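Local coordinates for protein putative oxidoreductase (Magnetospirillum magnetotacticum, PDB 3C1A) that is a putative oxidoreductase, probably using a nicotinamide dinucleotide bound by its Rossmann-fold domain, with a GFO/IDH/MocA-type C-terminal domain, at residues D182-D187 with S216-H221. Sequence-based numbering, arbitrary orientation.
Sequences DLMGRD and STVEAH
The backbone carbonyl oxygen D187 O is gripped by two nitrogens of R186, whose side chain also reaches across to S216. R186 NE and R186 NH2 each lie 3.1 Å from D187 O, a side-on grip in which both nitrogens donate to the one oxygen, the NH2 donor lying in the carbonyl plane while NE stands above it. With CG set between the backbone N and the carbonyl carbon (chi1 49°) and a bend at chi3, the chain brings the guanidinium beside the carbonyl of the next residue. From the edge of the same flat group, R186 NH1 donates to S216 OG at 3.2 Å, with the oxygen almost exactly in the guanidinium plane and an N-H...O angle of 151°. R186 NH2 also forms a salt bridge with D189, whose other carboxylate oxygen, OD2, accepts a hydrogen bond from the backbone N-H of S216, so one acid ties both sides together. Were R186 an alanine, D187 O would probably lose both of these donors, S216 OG its arginine partner and D189 its charged mate. The apolar half of the contact is made by selenomethionine M184, whose chain bends at chi2 and chi3 to bring its terminal methyl CE within 3.6 Å of V218 CG1. F215 and I148 extend the apolar surroundings of M184 and V218, respectively. The contact thus joins the C-terminal end of helix 168-184, where G185 leaves helical geometry with positive phi, to the turn between strands 204-215 and 218-225 in the mixed sheet of the C-terminal domain. A methyl contact and a single direct hydrogen bond, backed by D189, share this surface junction, and its polar part is directional and probably strengthened by charge.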
ATOM      1  N   ASP A 182       4.255 -10.150   1.958  1.00 12.33           N
ATOM      2  CA  ASP A 182       3.804 -10.771   0.703  1.00 11.99           C
ATOM      3  C   ASP A 182       4.858 -11.720   0.104  1.00 12.08           C
ATOM      4  O   ASP A 182       4.546 -12.861  -0.272  1.00 11.71           O
ATOM      5  CB  ASP A 182       3.401  -9.740  -0.329  1.00 10.97           C
ATOM      6  CG  ASP A 182       2.832 -10.384  -1.569  1.00 15.65           C
ATOM      7  OD1 ASP A 182       1.825 -11.128  -1.452  1.00 13.89           O
ATOM      8  OD2 ASP A 182       3.397 -10.141  -2.653  1.00 20.00           O
ATOM      9  N   LEU A 183       6.106 -11.272   0.077  1.00 14.77           N
ATOM     10  CA  LEU A 183       7.258 -12.113  -0.307  1.00 15.40           C
ATOM     11  C   LEU A 183       7.442 -13.342   0.551  1.00 14.58           C
ATOM     12  O   LEU A 183       7.654 -14.429   0.015  1.00 17.00           O
ATOM     13  CB  LEU A 183       8.552 -11.293  -0.252  1.00 14.56           C
ATOM     14  CG  LEU A 183       9.900 -11.942  -0.636  1.00 14.79           C
ATOM     15  CD1 LEU A 183       9.830 -12.446  -2.071  1.00 15.44           C
ATOM     16  CD2 LEU A 183      11.131 -11.005  -0.453  1.00 10.76           C
HETATM   17  N   MSE A 184       7.427 -13.184   1.869  1.00 15.20           N
HETATM   18  CA  MSE A 184       7.844 -14.263   2.782  1.00 14.96           C
HETATM   19  C   MSE A 184       6.735 -15.264   3.068  1.00 17.41           C
HETATM   20  O   MSE A 184       7.025 -16.361   3.462  1.00 15.86           O
HETATM   21  CB  MSE A 184       8.379 -13.730   4.105  1.00 14.70           C
HETATM   22  CG  MSE A 184       9.622 -12.869   4.012  1.00 11.98           C
HETATM   23 SE   MSE A 184      11.120 -13.662   3.052  0.75 13.56          SE
HETATM   24  CE  MSE A 184      11.914 -14.642   4.554  1.00 17.82           C
ATOM     25  N   GLY A 185       5.474 -14.879   2.905  1.00 16.95           N
ATOM     26  CA  GLY A 185       4.349 -15.801   3.085  1.00 17.11           C
ATOM     27  C   GLY A 185       4.007 -16.134   4.520  1.00 18.26           C
ATOM     28  O   GLY A 185       3.263 -17.070   4.779  1.00 20.29           O
ATOM     29  N   ARG A 186       4.542 -15.364   5.449  1.00 16.20           N
ATOM     30  CA  ARG A 186       4.386 -15.645   6.861  1.00 17.37           C
ATOM     31  C   ARG A 186       4.710 -14.406   7.636  1.00 14.36           C
ATOM     32  O   ARG A 186       5.212 -13.429   7.081  1.00 14.20           O
ATOM     33  CB  ARG A 186       5.335 -16.770   7.300  1.00 17.11           C
ATOM     34  CG  ARG A 186       6.763 -16.568   6.846  1.00 19.66           C
ATOM     35  CD  ARG A 186       7.781 -17.438   7.593  1.00 25.78           C
ATOM     36  NE  ARG A 186       7.948 -16.929   8.943  1.00 32.79           N
ATOM     37  CZ  ARG A 186       8.929 -17.223   9.781  1.00 35.86           C
ATOM     38  NH1 ARG A 186       9.914 -18.068   9.462  1.00 33.16           N
ATOM     39  NH2 ARG A 186       8.917 -16.646  10.969  1.00 34.30           N
ATOM     40  N   ASP A 187       4.487 -14.460   8.936  1.00 15.17           N
ATOM     41  CA  ASP A 187       4.799 -13.349   9.802  1.00 18.49           C
ATOM     42  C   ASP A 187       6.207 -13.475  10.408  1.00 18.25           C
ATOM     43  O   ASP A 187       6.724 -14.558  10.588  1.00 19.63           O
ATOM     44  CB  ASP A 187       3.773 -13.266  10.932  1.00 18.15           C
ATOM     45  CG  ASP A 187       2.440 -12.685  10.480  1.00 25.05           C
ATOM     46  OD1 ASP A 187       2.374 -12.012   9.424  1.00 18.43           O
ATOM     47  OD2 ASP A 187       1.447 -12.909  11.201  1.00 30.85           O
ATOM     48  N   SER A 216      12.978 -16.722  10.604  1.00 17.87           N
ATOM     49  CA  SER A 216      13.968 -17.709  11.001  1.00 22.30           C
ATOM     50  C   SER A 216      15.362 -17.157  10.747  1.00 24.65           C
ATOM     51  O   SER A 216      15.771 -16.210  11.447  1.00 27.34           O
ATOM     52  CB  SER A 216      13.680 -19.042  10.333  1.00 23.54           C
ATOM     53  OG  SER A 216      12.437 -19.527  10.812  1.00 33.48           O
ATOM     54  N   THR A 217      16.075 -17.688   9.750  1.00 24.49           N
ATOM     55  CA  THR A 217      17.453 -17.261   9.496  1.00 25.61           C
ATOM     56  C   THR A 217      17.590 -16.113   8.467  1.00 23.82           C
ATOM     57  O   THR A 217      18.717 -15.746   8.085  1.00 25.26           O
ATOM     58  CB  THR A 217      18.307 -18.444   9.010  1.00 23.50           C
ATOM     59  OG1 THR A 217      17.817 -18.897   7.737  1.00 28.69           O
ATOM     60  CG2 THR A 217      18.271 -19.585  10.038  1.00 29.02           C
ATOM     61  N   VAL A 218      16.466 -15.540   8.035  1.00 20.60           N
ATOM     62  CA  VAL A 218      16.477 -14.560   6.953  1.00 18.74           C
ATOM     63  C   VAL A 218      15.976 -13.256   7.558  1.00 19.34           C
ATOM     64  O   VAL A 218      14.922 -13.255   8.205  1.00 17.09           O
ATOM     65  CB  VAL A 218      15.533 -14.991   5.798  1.00 17.93           C
ATOM     66  CG1 VAL A 218      15.390 -13.894   4.739  1.00 15.89           C
ATOM     67  CG2 VAL A 218      15.989 -16.286   5.178  1.00 21.19           C
ATOM     68  N   GLU A 219      16.722 -12.169   7.369  1.00 18.19           N
ATOM     69  CA  GLU A 219      16.271 -10.848   7.832  1.00 17.42           C
ATOM     70  C   GLU A 219      15.911  -9.958   6.680  1.00 15.18           C
ATOM     71  O   GLU A 219      16.543 -10.018   5.623  1.00 12.28           O
ATOM     72  CB  GLU A 219      17.332 -10.149   8.666  1.00 19.70           C
ATOM     73  CG  GLU A 219      17.495 -10.756  10.021  1.00 21.12           C
ATOM     74  CD  GLU A 219      18.325  -9.917  10.934  1.00 27.44           C
ATOM     75  OE1 GLU A 219      19.151  -9.128  10.430  1.00 31.51           O
ATOM     76  OE2 GLU A 219      18.135 -10.041  12.165  1.00 36.62           O
ATOM     77  N   ALA A 220      14.871  -9.151   6.904  1.00 15.87           N
ATOM     78  CA  ALA A 220      14.440  -8.079   6.007  1.00 12.65           C
ATOM     79  C   ALA A 220      14.755  -6.806   6.741  1.00  9.65           C
ATOM     80  O   ALA A 220      14.383  -6.660   7.917  1.00 12.46           O
ATOM     81  CB  ALA A 220      12.940  -8.160   5.706  1.00 10.80           C
ATOM     82  N   HIS A 221      15.512  -5.925   6.110  1.00  8.48           N
ATOM     83  CA  HIS A 221      15.843  -4.593   6.654  1.00 11.66           C
ATOM     84  C   HIS A 221      15.180  -3.527   5.778  1.00 10.90           C
ATOM     85  O   HIS A 221      15.429  -3.408   4.560  1.00 12.74           O
ATOM     86  CB  HIS A 221      17.348  -4.322   6.710  1.00 13.28           C
ATOM     87  CG  HIS A 221      18.124  -5.320   7.521  1.00 13.47           C
ATOM     88  ND1 HIS A 221      19.089  -6.131   6.969  1.00 29.90           N
ATOM     89  CD2 HIS A 221      18.084  -5.636   8.837  1.00 29.70           C
ATOM     90  CE1 HIS A 221      19.604  -6.909   7.903  1.00 30.32           C
ATOM     91  NE2 HIS A 221      19.017  -6.625   9.049  1.00 22.30           N
TER